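Local coordinates for protein proline iminopeptidase (Streptomyces halstedii, PDB 3WMR) that is an amidohydrolase of the alpha/beta hydrolase fold that acts on polyketide substrates and probably releases N-terminal proline from peptides, at residues A[124-129]-A[291-296]; A[145-150]-A[308-313]; A[201-206]-A[211-216]; A[260-263]-A[269-272]; A[286-291]-A[300-305]. All coordinates share one frame; numbering follows the deposited sequence.

In the fold
Following the chain from the N terminus, contact 1 opens at 124-129, at the end of strand 120-125, and contact 2 opens at 145-150 in the neighbouring strand. Contact 3 then closes a short loop between the helices 189-202 and 211-222. Contact 4 closes the next one, between strand 258-263 and helix 270-279. Both are nested inside contacts 1 and 2. Contact 5 opens at 286 before contact 1 closes at 291-296, so the two cross and share S291. Contact 5 closes on helix 300-312 and lies inside contact 2. Contact 2 closes last, on the same helix, and crosses contact 1. Contacts 1, 2, 4 and 5 all reach the central sheet.

Contact 1 of 5, residues A[124-129]-A[291-296]; sequences GQSWGG and SSHVPH
Q125 and S126 meet H293 at the centre of the alpha/beta hydrolase fold. S126 sits in a GxSxG sequence between strand 120-125 and helix 127-137, which fits a nucleophile elbow. Its positive phi of 67° is consistent with such a strained turn. S126 and H293 are the predicted nucleophile and proton donor. D266, the predicted third member of the triad, is hydrogen-bonded to H293 ND1.

The tight part is at Q125. Its CG lies anti to the backbone N and the chain bends at chi2 (-85°), which brings the amide up to H293. NE2 comes to 2.8 Å from H293 O. The same NE2 also sits over one face of the H293 ring, toward the rim, 3.8 Å from CD2. The amide and ring planes are steeply inclined to each other. OE1, at the other end of the amide, is hydrogen-bonded to Y62 OH, which helps to fix the turn of the group. V294 adds little here; it holds the N-cap position just before helix 295-298.

The S126 side is looser and partly exposed. S126 CB approaches H293 NE2 obliquely at 3.7 Å. The S126 OG and H293 NE2 atoms are 4.2 Å apart, too far for a direct hydrogen bond. A water joins them instead. It lies 2.6 Å from S126 OG and makes a weak bond of 3.4 Å to H293 NE2.

Contact 2 of 5, residues A[145-150]-A[308-313]; sequences GLVVAN and IDYLES
The Y310 ring has G145 CA at its edge, near the ring plane, while V147 CG2 reaches it obliquely. CG2 comes to 3.5 Å from Y310 CE2, and the two side chains run alongside each other, pointing opposite ways. The phenol end reaches furthest into the strand. Y310 OH is 3.2 Å from G145 CA and 3.1 Å from L146 N, and it is hydrogen-bonded to P257 O. The ring gets there because CG lies anti to the backbone N (chi1 164°), which sends it from the helix toward the strand. A side chain at G145 would run into the hydroxyl. A phenylalanine in place of Y310 would lack the hydroxyl and would probably leave the P257 carbonyl without this partner.

Near the end of the helix, S313 OG donates to a lone pair of Y310 O at 2.8 Å.

Helix 308-312 runs nearly antiparallel to strand 145-149, at 158°, with the axes 10.3 Å apart. V147 points toward this helix. L146 points away and touches S133 and A136 of helix 127-137. Strand 143-149 thus has helices on both faces, as in the three-layer alpha/beta/alpha sandwich of the alpha/beta hydrolase fold.

Contact 3 of 5, residues A[201-206]-A[211-216]; sequences RHVCRI and RDFAAT
V203 and C204 pack on the F213 ring in a buried, apolar contact of the CH-pi and sulfur-aromatic kind. It joins the chain just after helix 189-202 to the first turns of helix 211-222. These helices belong to the helical insertion between strands 143-149 and 258-263, the place of the cap in this family.

C204 lies over one face of the ring. Its CB is 4.1 Å from the centroid of the F213 ring, and its SG is 4.5 Å from the same centroid. Both lie 13° off the ring normal. The C204 sulfur is anti to its own backbone nitrogen (chi1 -177°), which carries it over the face together with CB. V203 comes obliquely. Its CG1 is 3.8 Å from F213 CZ, and the two side chains cross at about a right angle. W209 meets the same ring edge-to-face.

An alanine in place of F213 would probably open a gap beneath C204 and leave V203 CG1 without its apolar neighbour. Within 201-206, R205 NH1 donates to R201 O at 2.9 Å. The V203 side chain is about 4 Å from that of H293, so this packing borders the predicted active site.

Between the two segments cohesion comes from dispersion and the ring's pi face, not from polar bonds.

Contact 4 of 5, residues A[260-263]-A[269-272]; sequences VLIG and TPAT
I262 packs against P270 and T269 where the strand passes into the helix of a beta-alpha-beta unit made of strand 258-263, helix 270-279 and strand 283-288. I262 carries most of the buried surface, P270 less, and T269 the least of the three.

The contact is made by one methyl. I262 CD1 sits 4.0 Å from P270 N and 4.1 Å from P270 CD. T269 touches the same methyl through its backbone, its C being 4.3 Å from I262 CD1. The I262 CG1 branch lies between the backbone N and the carbonyl carbon (chi1 60°), and chi2 is extended. This carries CD1 out to the proline, and the two side chains cross at about a right angle. Y285 of strand 283-288 touches both I262 and P270.

T269 turns its side chain away from the strand and caps the helix. Its OG1 is hydrogen-bonded to E161 of helix 155-166, tying the helix start to the cap region. The loop between the segments holds D266, a predicted active-site residue. D266 OD2 accepts a hydrogen bond from G263 N, at the end of the strand.

T272 is tied back to T269. Its N makes weak bonds to T269 O and, as a cap, to T269 OG1, and its OG1 donates to T269 O at 2.7 Å.

Contact 5 of 5, residues A[286-291]-A[300-305]; sequences EVLENS and PERFHE
L288 and F303 are nearest across the contact, their CA atoms 7.5 Å apart, where strand 283-288 ends in a type I beta turn from L288 to S291 beside helix 300-312. The turn is closed by S291 N bonding to L288 O at 3.1 Å. In this alpha/beta hydrolase fold the strand is an outermost one of the central sheet. The turn leads into the loop that carries H293, a predicted active-site residue.

L288 is the main side chain. Its CG is anti to the carbonyl carbon (chi1 -77°), and the CD2 methyl presses on the helix backbone. CD2 is 3.7 Å from F303 CA and 3.9 Å from F303 CB. It also meets the F303 ring at the edge, near its plane. R302 adds its aliphatic part, with CG 4.3 Å from L288 CD2. L261 of the next strand and P295 of helix 295-298 touch both L288 and F303, so the pair belongs to a wider apolar cluster.

The outer side is polar and more exposed. E286 OE1 and R302 NH2 carry opposite charges but stand 4.5 Å apart, beyond a salt bridge. R302 instead pairs with E305, one turn on along the same helix. Its NH1 lies 3.2 Å from E305 OE1, with an N-H to acceptor angle of 155°. The bond lies nearly in the guanidinium plane of R302 and reaches E305 OE1 from the anti side, 17° out of the carboxylate plane.

Contact 1 of 5, residues A[124-129]-A[291-296]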
# COMPACT_ATOMS: atom_id res chain seq x y z
N GLY A 124 5.75 -1.12 -2.83
CA GLY A 124 4.35 -1.45 -2.60
C GLY A 124 4.05 -1.18 -1.15
O GLY A 124 4.70 -1.74 -0.29
N GLN A 125 3.09 -0.28 -0.89
CA GLN A 125 2.73 0.11 0.47
C GLN A 125 1.40 -0.53 0.86
O GLN A 125 0.44 -0.39 0.12
CB GLN A 125 2.63 1.64 0.52
CG GLN A 125 2.83 2.22 1.91
CD GLN A 125 1.57 2.24 2.73
OE1 GLN A 125 0.48 2.07 2.22
NE2 GLN A 125 1.72 2.48 4.04
N SER A 126 1.35 -1.25 1.98
CA SER A 126 0.10 -1.89 2.46
C SER A 126 -0.29 -3.00 1.48
O SER A 126 0.57 -3.78 1.06
CB SER A 126 -1.01 -0.82 2.69
OG SER A 126 -2.35 -1.32 2.68
N TRP A 127 -1.57 -3.08 1.12
CA TRP A 127 -2.01 -3.95 0.02
C TRP A 127 -1.07 -3.97 -1.19
O TRP A 127 -0.82 -5.03 -1.79
CB TRP A 127 -3.46 -3.60 -0.41
CG TRP A 127 -3.70 -3.62 -1.90
CD1 TRP A 127 -3.68 -2.57 -2.74
CD2 TRP A 127 -3.96 -4.78 -2.69
NE1 TRP A 127 -3.91 -2.99 -4.03
CE2 TRP A 127 -4.12 -4.35 -4.02
CE3 TRP A 127 -4.11 -6.14 -2.40
CZ2 TRP A 127 -4.39 -5.23 -5.07
CZ3 TRP A 127 -4.39 -7.03 -3.45
CH2 TRP A 127 -4.52 -6.56 -4.77
N GLY A 128 -0.57 -2.80 -1.57
CA GLY A 128 0.34 -2.66 -2.70
C GLY A 128 1.62 -3.48 -2.57
O GLY A 128 2.18 -3.91 -3.58
N GLY A 129 2.07 -3.69 -1.34
CA GLY A 129 3.22 -4.54 -1.08
C GLY A 129 2.87 -6.00 -1.30
O GLY A 129 3.73 -6.80 -1.67
N SER A 291 7.70 5.80 13.62
CA SER A 291 6.68 5.71 12.59
C SER A 291 5.69 4.58 12.92
O SER A 291 6.01 3.66 13.69
CB SER A 291 7.30 5.44 11.21
OG SER A 291 8.14 6.48 10.75
N SER A 292 4.50 4.69 12.36
CA SER A 292 3.57 3.58 12.30
C SER A 292 3.41 3.16 10.84
O SER A 292 4.33 2.60 10.25
CB SER A 292 2.23 3.95 12.95
OG SER A 292 1.61 5.04 12.29
N HIS A 293 2.25 3.43 10.26
CA HIS A 293 1.90 2.89 8.94
C HIS A 293 2.34 3.78 7.78
O HIS A 293 2.38 3.33 6.63
CB HIS A 293 0.39 2.65 8.88
CG HIS A 293 -0.03 1.68 7.83
ND1 HIS A 293 0.34 0.35 7.86
CD2 HIS A 293 -0.81 1.83 6.74
CE1 HIS A 293 -0.19 -0.28 6.83
NE2 HIS A 293 -0.88 0.60 6.13
N VAL A 294 2.67 5.04 8.07
CA VAL A 294 3.06 5.97 7.01
C VAL A 294 4.38 6.68 7.31
O VAL A 294 4.40 7.91 7.41
CB VAL A 294 1.94 6.99 6.71
CG1 VAL A 294 0.77 6.30 6.03
CG2 VAL A 294 1.47 7.72 7.97
N PRO A 295 5.49 5.92 7.41
CA PRO A 295 6.82 6.47 7.73
C PRO A 295 7.34 7.55 6.76
O PRO A 295 8.13 8.42 7.16
CB PRO A 295 7.73 5.24 7.72
CG PRO A 295 7.00 4.19 6.94
CD PRO A 295 5.54 4.46 7.15
N HIS A 296 6.89 7.50 5.51
CA HIS A 296 7.23 8.52 4.55
C HIS A 296 6.67 9.91 4.93
O HIS A 296 7.08 10.88 4.35
CB HIS A 296 6.75 8.12 3.15
CG HIS A 296 5.27 7.96 3.04
ND1 HIS A 296 4.60 6.84 3.50
CD2 HIS A 296 4.33 8.76 2.49
CE1 HIS A 296 3.31 6.97 3.26
NE2 HIS A 296 3.12 8.12 2.64
O HOH W 1 -3.41 0.80 3.85

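Contact 2 of 5, residues A[145-150]-A[308-313]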
# COMPACT_ATOMS: atom_id res chain seq x y z
N GLY A 145 14.17 -4.74 -8.16
CA GLY A 145 14.05 -4.78 -6.71
C GLY A 145 12.61 -4.58 -6.29
O GLY A 145 11.82 -4.03 -7.03
N LEU A 146 12.29 -5.03 -5.09
CA LEU A 146 10.96 -4.89 -4.52
C LEU A 146 11.05 -4.33 -3.12
O LEU A 146 11.80 -4.87 -2.28
CB LEU A 146 10.25 -6.24 -4.44
CG LEU A 146 8.93 -6.32 -3.65
CD1 LEU A 146 7.84 -5.49 -4.30
CD2 LEU A 146 8.50 -7.79 -3.53
N VAL A 147 10.26 -3.31 -2.85
CA VAL A 147 10.06 -2.87 -1.47
C VAL A 147 8.62 -3.17 -1.05
O VAL A 147 7.67 -2.84 -1.76
CB VAL A 147 10.36 -1.39 -1.28
CG1 VAL A 147 10.25 -1.01 0.20
CG2 VAL A 147 11.73 -1.06 -1.84
N VAL A 148 8.49 -3.82 0.09
CA VAL A 148 7.20 -4.07 0.70
C VAL A 148 7.18 -3.30 2.02
O VAL A 148 7.82 -3.69 3.00
CB VAL A 148 6.89 -5.58 0.90
CG1 VAL A 148 6.84 -6.27 -0.45
CG2 VAL A 148 7.91 -6.25 1.82
N ALA A 149 6.47 -2.17 1.98
CA ALA A 149 6.43 -1.20 3.04
C ALA A 149 5.08 -1.24 3.75
O ALA A 149 4.05 -1.05 3.11
CB ALA A 149 6.64 0.20 2.46
N ASN A 150 5.09 -1.48 5.07
CA ASN A 150 3.87 -1.46 5.88
C ASN A 150 2.87 -2.46 5.34
O ASN A 150 1.66 -2.22 5.32
CB ASN A 150 3.26 -0.06 5.91
CG ASN A 150 4.32 1.02 6.04
OD1 ASN A 150 4.99 1.13 7.07
ND2 ASN A 150 4.52 1.77 4.99
N ILE A 308 16.75 5.70 -0.41
CA ILE A 308 17.88 6.00 -1.29
C ILE A 308 19.03 4.99 -1.11
O ILE A 308 19.62 4.55 -2.10
CB ILE A 308 18.40 7.43 -1.07
CG1 ILE A 308 17.35 8.44 -1.51
CG2 ILE A 308 19.70 7.66 -1.84
CD1 ILE A 308 16.91 8.33 -2.95
N ASP A 309 19.32 4.64 0.14
CA ASP A 309 20.35 3.65 0.47
C ASP A 309 20.05 2.29 -0.20
O ASP A 309 20.93 1.67 -0.81
CB ASP A 309 20.44 3.50 1.99
CG ASP A 309 21.62 2.65 2.43
OD1 ASP A 309 22.70 3.23 2.68
OD2 ASP A 309 21.46 1.40 2.52
N TYR A 310 18.81 1.84 -0.09
CA TYR A 310 18.38 0.60 -0.74
C TYR A 310 18.46 0.76 -2.27
O TYR A 310 19.03 -0.09 -2.97
CB TYR A 310 16.95 0.22 -0.32
CG TYR A 310 16.33 -0.81 -1.23
CD1 TYR A 310 16.67 -2.16 -1.11
CD2 TYR A 310 15.47 -0.44 -2.25
CE1 TYR A 310 16.14 -3.12 -1.97
CE2 TYR A 310 14.94 -1.38 -3.11
CZ TYR A 310 15.28 -2.73 -2.97
OH TYR A 310 14.75 -3.68 -3.83
N LEU A 311 17.88 1.85 -2.79
CA LEU A 311 17.82 2.05 -4.24
C LEU A 311 19.21 2.10 -4.90
O LEU A 311 19.41 1.56 -5.99
CB LEU A 311 16.98 3.30 -4.60
CG LEU A 311 15.46 3.22 -4.38
CD1 LEU A 311 14.84 4.59 -4.56
CD2 LEU A 311 14.79 2.23 -5.32
N GLU A 312 20.19 2.72 -4.23
CA GLU A 312 21.54 2.83 -4.77
C GLU A 312 22.24 1.46 -4.89
O GLU A 312 23.06 1.27 -5.78
CB GLU A 312 22.40 3.80 -3.96
CG GLU A 312 22.04 5.27 -4.18
CD GLU A 312 22.35 5.78 -5.57
OE1 GLU A 312 23.49 5.56 -6.06
OE2 GLU A 312 21.46 6.41 -6.19
N SER A 313 21.90 0.51 -4.03
CA SER A 313 22.47 -0.85 -4.13
C SER A 313 22.06 -1.55 -5.42
O SER A 313 22.68 -2.54 -5.79
CB SER A 313 22.11 -1.72 -2.90
OG SER A 313 20.78 -2.23 -2.95

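Contact 3 of 5, residues A[201-206]-A[211-216]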
# COMPACT_ATOMS: atom_id res chain seq x y z
N ARG A 201 -2.51 5.54 16.93
CA ARG A 201 -1.33 4.80 17.41
C ARG A 201 -0.58 4.09 16.29
O ARG A 201 0.66 4.07 16.28
CB ARG A 201 -1.72 3.74 18.43
CG ARG A 201 -2.27 4.29 19.73
CD ARG A 201 -2.56 3.15 20.69
NE ARG A 201 -3.17 3.60 21.94
CZ ARG A 201 -3.42 2.79 22.97
NH1 ARG A 201 -3.13 1.50 22.90
NH2 ARG A 201 -3.99 3.28 24.06
N HIS A 202 -1.35 3.47 15.39
CA HIS A 202 -0.81 2.49 14.46
C HIS A 202 -0.98 2.80 12.97
O HIS A 202 -0.41 2.09 12.14
CB HIS A 202 -1.42 1.11 14.75
CG HIS A 202 -1.33 0.70 16.19
ND1 HIS A 202 -2.44 0.62 17.01
CD2 HIS A 202 -0.27 0.36 16.96
CE1 HIS A 202 -2.06 0.25 18.22
NE2 HIS A 202 -0.75 0.09 18.21
N VAL A 203 -1.73 3.85 12.60
CA VAL A 203 -1.93 4.14 11.17
C VAL A 203 -1.26 5.45 10.75
O VAL A 203 -0.52 5.48 9.75
CB VAL A 203 -3.42 4.14 10.78
CG1 VAL A 203 -3.60 4.57 9.33
CG2 VAL A 203 -4.03 2.74 10.96
N CYS A 204 -1.54 6.52 11.49
CA CYS A 204 -0.92 7.82 11.25
C CYS A 204 -0.87 8.58 12.56
O CYS A 204 -1.89 9.08 13.05
CB CYS A 204 -1.71 8.63 10.22
SG CYS A 204 -0.94 10.23 9.82
N ARG A 205 0.33 8.67 13.12
CA ARG A 205 0.52 9.36 14.39
C ARG A 205 0.51 10.89 14.28
O ARG A 205 0.49 11.58 15.30
CB ARG A 205 1.81 8.86 15.05
CG ARG A 205 1.71 7.40 15.46
CD ARG A 205 3.06 6.74 15.60
NE ARG A 205 3.68 6.99 16.89
CZ ARG A 205 3.36 6.38 18.02
NH1 ARG A 205 2.38 5.48 18.07
NH2 ARG A 205 4.01 6.69 19.14
N ILE A 206 0.50 11.43 13.06
CA ILE A 206 0.39 12.87 12.90
C ILE A 206 -1.07 13.28 12.80
O ILE A 206 -1.79 12.84 11.89
CB ILE A 206 1.15 13.41 11.67
CG1 ILE A 206 2.60 12.96 11.69
CG2 ILE A 206 1.08 14.95 11.66
CD1 ILE A 206 3.31 13.14 10.36
N ARG A 211 -2.20 16.57 4.74
CA ARG A 211 -3.15 16.74 3.63
C ARG A 211 -3.15 15.54 2.67
O ARG A 211 -4.21 15.09 2.19
CB ARG A 211 -2.81 18.00 2.84
CG ARG A 211 -3.86 18.36 1.80
CD ARG A 211 -3.22 18.86 0.52
NE ARG A 211 -2.63 17.76 -0.22
CZ ARG A 211 -3.21 17.07 -1.21
NH1 ARG A 211 -4.45 17.37 -1.61
NH2 ARG A 211 -2.55 16.07 -1.79
N ASP A 212 -1.95 15.05 2.36
CA ASP A 212 -1.83 13.91 1.47
C ASP A 212 -2.57 12.69 2.03
O ASP A 212 -3.21 11.96 1.28
CB ASP A 212 -0.35 13.59 1.21
CG ASP A 212 0.33 14.65 0.35
OD1 ASP A 212 -0.38 15.40 -0.35
OD2 ASP A 212 1.57 14.72 0.37
N PHE A 213 -2.50 12.49 3.35
CA PHE A 213 -3.21 11.37 4.00
C PHE A 213 -4.73 11.62 3.94
O PHE A 213 -5.50 10.75 3.52
CB PHE A 213 -2.72 11.17 5.45
CG PHE A 213 -3.32 9.96 6.14
CD1 PHE A 213 -2.73 8.70 6.02
CD2 PHE A 213 -4.50 10.07 6.87
CE1 PHE A 213 -3.30 7.58 6.62
CE2 PHE A 213 -5.06 8.96 7.48
CZ PHE A 213 -4.46 7.71 7.35
N ALA A 214 -5.14 12.84 4.30
CA ALA A 214 -6.55 13.22 4.22
C ALA A 214 -7.08 13.13 2.79
O ALA A 214 -8.21 12.62 2.56
CB ALA A 214 -6.73 14.63 4.77
N ALA A 215 -6.28 13.57 1.83
CA ALA A 215 -6.69 13.51 0.43
C ALA A 215 -7.12 12.09 0.06
O ALA A 215 -8.21 11.89 -0.48
CB ALA A 215 -5.58 13.99 -0.48
N THR A 216 -6.28 11.11 0.36
CA THR A 216 -6.61 9.72 0.04
C THR A 216 -7.83 9.22 0.83
O THR A 216 -8.73 8.58 0.26
CB THR A 216 -5.38 8.79 0.22
OG1 THR A 216 -4.55 8.86 -0.94
CG2 THR A 216 -5.80 7.34 0.40

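Contact 4 of 5, residues A[260-263]-A[269-272]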
# COMPACT_ATOMS: atom_id res chain seq x y z
N VAL A 260 11.95 -5.11 3.44
CA VAL A 260 10.79 -4.96 4.29
C VAL A 260 11.00 -3.72 5.15
O VAL A 260 12.01 -3.62 5.84
CB VAL A 260 10.59 -6.18 5.22
CG1 VAL A 260 9.41 -5.95 6.17
CG2 VAL A 260 10.39 -7.44 4.39
N LEU A 261 10.05 -2.79 5.07
CA LEU A 261 10.14 -1.53 5.79
C LEU A 261 8.83 -1.32 6.50
O LEU A 261 7.78 -1.24 5.86
CB LEU A 261 10.41 -0.37 4.82
CG LEU A 261 10.72 1.01 5.45
CD1 LEU A 261 11.66 1.77 4.53
CD2 LEU A 261 9.47 1.84 5.73
N ILE A 262 8.88 -1.26 7.83
CA ILE A 262 7.71 -1.00 8.64
C ILE A 262 8.05 0.06 9.67
O ILE A 262 9.24 0.41 9.88
CB ILE A 262 7.20 -2.28 9.35
CG1 ILE A 262 8.29 -2.86 10.27
CG2 ILE A 262 6.77 -3.35 8.34
CD1 ILE A 262 7.81 -3.96 11.18
N GLY A 263 7.01 0.61 10.29
CA GLY A 263 7.20 1.47 11.47
C GLY A 263 7.20 0.63 12.73
O GLY A 263 6.58 -0.42 12.77
N THR A 269 2.65 -5.30 11.92
CA THR A 269 3.55 -5.59 13.03
C THR A 269 4.67 -6.50 12.59
O THR A 269 4.58 -7.11 11.52
CB THR A 269 2.84 -6.31 14.20
OG1 THR A 269 2.31 -7.56 13.73
CG2 THR A 269 1.74 -5.44 14.82
N PRO A 270 5.74 -6.60 13.41
CA PRO A 270 6.81 -7.55 13.13
C PRO A 270 6.30 -8.95 12.82
O PRO A 270 6.83 -9.60 11.92
CB PRO A 270 7.64 -7.51 14.39
CG PRO A 270 7.55 -6.07 14.80
CD PRO A 270 6.13 -5.67 14.50
N ALA A 271 5.27 -9.39 13.53
CA ALA A 271 4.64 -10.69 13.24
C ALA A 271 4.01 -10.80 11.85
O ALA A 271 4.04 -11.87 11.23
CB ALA A 271 3.60 -11.02 14.31
N THR A 272 3.43 -9.71 11.35
CA THR A 272 2.75 -9.75 10.04
C THR A 272 3.74 -9.84 8.89
O THR A 272 3.44 -10.42 7.86
CB THR A 272 1.85 -8.52 9.76
OG1 THR A 272 2.64 -7.33 9.70
CG2 THR A 272 0.77 -8.37 10.82

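Contact 5 of 5, residues A[286-291]-A[300-305]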
# COMPACT_ATOMS: atom_id res chain seq x y z
N GLU A 286 13.99 -3.13 7.80
CA GLU A 286 14.17 -1.78 8.34
C GLU A 286 12.95 -1.40 9.15
O GLU A 286 11.82 -1.56 8.67
CB GLU A 286 14.34 -0.77 7.20
CG GLU A 286 15.61 -0.94 6.40
CD GLU A 286 16.86 -0.51 7.15
OE1 GLU A 286 16.77 0.07 8.26
OE2 GLU A 286 17.95 -0.75 6.61
N VAL A 287 13.18 -0.90 10.36
CA VAL A 287 12.11 -0.42 11.24
C VAL A 287 12.35 1.05 11.54
O VAL A 287 13.42 1.43 11.99
CB VAL A 287 12.06 -1.21 12.55
CG1 VAL A 287 10.89 -0.76 13.42
CG2 VAL A 287 11.96 -2.71 12.28
N LEU A 288 11.36 1.88 11.23
CA LEU A 288 11.46 3.29 11.53
C LEU A 288 10.81 3.52 12.89
O LEU A 288 9.59 3.38 13.08
CB LEU A 288 10.85 4.12 10.41
CG LEU A 288 11.80 4.21 9.20
CD1 LEU A 288 11.94 2.87 8.49
CD2 LEU A 288 11.36 5.28 8.21
N GLU A 289 11.66 3.87 13.84
CA GLU A 289 11.32 3.79 15.27
C GLU A 289 10.29 4.80 15.74
O GLU A 289 9.69 4.60 16.79
CB GLU A 289 12.60 3.91 16.11
CG GLU A 289 13.62 2.81 15.87
CD GLU A 289 13.12 1.41 16.22
OE1 GLU A 289 12.06 1.27 16.87
OE2 GLU A 289 13.79 0.43 15.84
N ASN A 290 10.07 5.86 14.98
CA ASN A 290 9.05 6.85 15.33
C ASN A 290 7.93 6.92 14.31
O ASN A 290 7.25 7.95 14.17
CB ASN A 290 9.70 8.22 15.53
CG ASN A 290 10.78 8.19 16.59
OD1 ASN A 290 10.70 7.45 17.57
ND2 ASN A 290 11.81 8.98 16.38
N SER A 291 7.70 5.80 13.62
CA SER A 291 6.68 5.71 12.59
C SER A 291 5.69 4.58 12.92
O SER A 291 6.01 3.66 13.69
CB SER A 291 7.30 5.44 11.21
OG SER A 291 8.14 6.48 10.75
N PRO A 300 9.87 11.80 7.53
CA PRO A 300 10.08 12.08 6.11
C PRO A 300 11.52 11.89 5.67
O PRO A 300 11.78 11.29 4.62
CB PRO A 300 9.66 13.54 5.96
CG PRO A 300 8.89 13.90 7.18
CD PRO A 300 9.33 12.97 8.26
N GLU A 301 12.45 12.39 6.46
CA GLU A 301 13.87 12.37 6.10
C GLU A 301 14.48 10.98 6.26
O GLU A 301 15.20 10.53 5.38
CB GLU A 301 14.65 13.38 6.93
CG GLU A 301 14.19 14.81 6.68
CD GLU A 301 14.39 15.72 7.88
OE1 GLU A 301 14.78 16.88 7.65
OE2 GLU A 301 14.15 15.28 9.03
N ARG A 302 14.18 10.31 7.37
CA ARG A 302 14.73 8.97 7.62
C ARG A 302 14.22 7.93 6.60
O ARG A 302 14.97 7.06 6.16
CB ARG A 302 14.43 8.54 9.05
CG ARG A 302 15.00 7.18 9.46
CD ARG A 302 16.51 7.13 9.29
NE ARG A 302 17.03 5.76 9.33
CZ ARG A 302 18.23 5.40 8.87
NH1 ARG A 302 19.05 6.30 8.33
NH2 ARG A 302 18.61 4.14 8.95
N PHE A 303 12.95 8.03 6.23
CA PHE A 303 12.39 7.19 5.19
C PHE A 303 13.10 7.40 3.85
O PHE A 303 13.48 6.43 3.16
CB PHE A 303 10.88 7.46 5.05
CG PHE A 303 10.26 6.72 3.92
CD1 PHE A 303 9.68 5.47 4.12
CD2 PHE A 303 10.26 7.25 2.65
CE1 PHE A 303 9.12 4.78 3.07
CE2 PHE A 303 9.69 6.58 1.60
CZ PHE A 303 9.12 5.33 1.81
N HIS A 304 13.28 8.67 3.49
CA HIS A 304 14.03 9.04 2.29
C HIS A 304 15.44 8.44 2.30
O HIS A 304 15.82 7.80 1.33
CB HIS A 304 14.11 10.57 2.17
CG HIS A 304 14.95 11.04 1.03
ND1 HIS A 304 14.42 11.37 -0.19
CD2 HIS A 304 16.29 11.23 0.93
CE1 HIS A 304 15.40 11.76 -1.00
NE2 HIS A 304 16.54 11.68 -0.34
N GLU A 305 16.19 8.66 3.38
CA GLU A 305 17.53 8.08 3.52
C GLU A 305 17.54 6.56 3.35
O GLU A 305 18.41 6.00 2.69
CB GLU A 305 18.14 8.43 4.88
CG GLU A 305 18.57 9.88 5.05
CD GLU A 305 18.96 10.23 6.49
OE1 GLU A 305 18.85 9.36 7.39
OE2 GLU A 305 19.38 11.39 6.72